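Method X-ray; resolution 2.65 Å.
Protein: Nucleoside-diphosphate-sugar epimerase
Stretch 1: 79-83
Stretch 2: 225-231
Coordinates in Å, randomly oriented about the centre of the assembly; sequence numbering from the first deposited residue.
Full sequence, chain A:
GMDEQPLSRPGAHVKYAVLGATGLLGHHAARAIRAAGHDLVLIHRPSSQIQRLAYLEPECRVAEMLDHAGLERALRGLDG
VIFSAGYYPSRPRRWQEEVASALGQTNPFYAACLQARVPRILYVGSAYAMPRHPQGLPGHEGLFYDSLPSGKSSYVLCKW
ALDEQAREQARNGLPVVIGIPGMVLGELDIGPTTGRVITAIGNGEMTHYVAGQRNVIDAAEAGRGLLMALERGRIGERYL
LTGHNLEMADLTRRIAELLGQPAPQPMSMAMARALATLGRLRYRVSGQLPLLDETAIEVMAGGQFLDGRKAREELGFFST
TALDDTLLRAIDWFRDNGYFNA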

# COMPACT_ATOMS: atom_id res chain seq x y z
N ASP A 79 -16.02 22.75 -33.08
CA ASP A 79 -16.50 23.90 -32.31
C ASP A 79 -16.23 23.75 -30.80
O ASP A 79 -16.42 24.69 -30.05
N GLY A 80 -15.79 22.59 -30.35
CA GLY A 80 -15.39 22.42 -28.94
C GLY A 80 -14.91 21.01 -28.59
O GLY A 80 -15.06 20.09 -29.39
N VAL A 81 -14.33 20.84 -27.40
CA VAL A 81 -13.79 19.55 -26.97
C VAL A 81 -13.88 19.32 -25.46
O VAL A 81 -13.50 20.18 -24.66
N ILE A 82 -14.38 18.16 -25.06
CA ILE A 82 -14.36 17.77 -23.66
C ILE A 82 -13.19 16.82 -23.41
O ILE A 82 -13.01 15.86 -24.15
N PHE A 83 -12.42 17.08 -22.36
CA PHE A 83 -11.31 16.22 -21.97
C PHE A 83 -11.60 15.47 -20.66
O PHE A 83 -11.63 16.08 -19.60
N GLY A 225 -24.33 18.40 -17.86
CA GLY A 225 -23.64 19.50 -17.22
C GLY A 225 -22.33 19.83 -17.89
O GLY A 225 -21.97 20.98 -18.01
N LEU A 226 -21.60 18.81 -18.32
CA LEU A 226 -20.34 19.05 -19.02
C LEU A 226 -20.61 19.79 -20.33
O LEU A 226 -19.98 20.83 -20.59
N LEU A 227 -21.53 19.28 -21.14
CA LEU A 227 -21.90 19.95 -22.39
C LEU A 227 -22.27 21.41 -22.11
O LEU A 227 -21.88 22.32 -22.85
N MET A 228 -23.00 21.63 -21.02
CA MET A 228 -23.47 22.96 -20.70
C MET A 228 -22.35 23.89 -20.29
O MET A 228 -22.38 25.07 -20.60
N ALA A 229 -21.38 23.39 -19.54
CA ALA A 229 -20.21 24.19 -19.18
C ALA A 229 -19.47 24.56 -20.45
O ALA A 229 -19.06 25.69 -20.59
N LEU A 230 -19.34 23.59 -21.35
CA LEU A 230 -18.55 23.75 -22.57
C LEU A 230 -19.16 24.85 -23.41
O LEU A 230 -18.44 25.74 -23.85
N GLU A 231 -20.48 24.81 -23.60
CA GLU A 231 -21.16 25.81 -24.42
C GLU A 231 -21.28 27.15 -23.72
O GLU A 231 -21.25 28.17 -24.39

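This is a small, mainly apolar contact in which a buried strand lays one isoleucine against two leucines of a helix, with no hydrogen bond crossing between them. The strand and helix axes approach to 9.2 Å, and their N-to-C directions differ by 134°, so the two elements run obliquely but broadly opposed; together they bury 221 Å².

Ile82 is the strand's main contribution. Its CA-to-CB bond points toward the helix, and chi1 m with chi2 t extends the side chain so that CD1 reaches the helix surface. There CD1 lies 4.2 Å from CB of Leu226 and 4.3 Å from the backbone N of Leu227, while CG1 of Ile82 sits 4.0 Å from CD2 of Leu230. One side chain thus touches two leucines a single helical turn apart, a spacing held by the backbone hydrogen bond from Leu230 N to Leu226 O at 2.9 Å.

Those leucines both point toward the strand but use different rotamers: Leu226 is m,t and Leu230 is t,p. Leu230 is the more heavily covered of the two. Its CD1 comes within 3.6 Å of the carbonyl O of Val81, a van der Waals contact with backbone, and its CD2 lies 4.4 Å from C of Gly80.

Gly80 faces this same leucine, and the CA atoms of Gly80 and Leu230 are the nearest CA pair, 7.2 Å apart. A CB built ideally on the glycine would fall 3.4 Å from Leu230 CD2, a tight fit. Val81, chi1 p, has its CA-to-CB bond directed away and meets the helix through its carbonyl; Leu227 (t,p) likewise points away, its listed contact being through backbone N. The rule: one inward isoleucine spans an i, i+4 leucine pair, and a glycine leaves room beside the second leucine.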

# COMPACT_ATOMS: atom_id res chain seq x y z
CB ASP A 79 -17.99 24.11 -32.55
CG ASP A 79 -18.31 24.43 -33.99
OD1 ASP A 79 -18.38 25.62 -34.31
OD2 ASP A 79 -18.50 23.49 -34.78
CB VAL A 81 -12.32 19.40 -27.44
CG1 VAL A 81 -11.41 20.42 -26.76
CG2 VAL A 81 -11.83 17.97 -27.20
CB ILE A 82 -15.68 17.07 -23.26
CG1 ILE A 82 -16.84 18.05 -23.39
CG2 ILE A 82 -15.59 16.55 -21.84
CD1 ILE A 82 -18.21 17.44 -23.20
CB PHE A 83 -10.03 17.05 -21.81
CG PHE A 83 -8.82 16.24 -21.50
CD1 PHE A 83 -8.00 15.80 -22.51
CD2 PHE A 83 -8.49 15.92 -20.19
CE1 PHE A 83 -6.87 15.04 -22.23
CE2 PHE A 83 -7.36 15.17 -19.89
CZ PHE A 83 -6.55 14.72 -20.92
CB LEU A 226 -19.58 17.74 -19.29
CG LEU A 226 -19.05 16.97 -18.09
CD1 LEU A 226 -18.33 15.73 -18.56
CD2 LEU A 226 -18.12 17.82 -17.30
CB LEU A 227 -23.07 19.25 -23.09
CG LEU A 227 -23.65 19.91 -24.36
CD1 LEU A 227 -22.61 19.92 -25.43
CD2 LEU A 227 -24.90 19.20 -24.85
CB MET A 228 -24.54 22.90 -19.60
CG MET A 228 -25.91 22.45 -20.06
SD MET A 228 -27.12 22.67 -18.74
CE MET A 228 -27.88 21.05 -18.76
CB ALA A 229 -19.27 23.43 -18.26
CB LEU A 230 -18.47 22.44 -23.37
CG LEU A 230 -17.75 22.42 -24.73
CD1 LEU A 230 -16.26 22.50 -24.56
CD2 LEU A 230 -18.08 21.16 -25.49
CB GLU A 231 -22.55 25.34 -24.85
CG GLU A 231 -22.55 24.14 -25.79
CD GLU A 231 -23.88 23.92 -26.49
OE1 GLU A 231 -24.83 23.40 -25.86
OE2 GLU A 231 -23.99 24.26 -27.69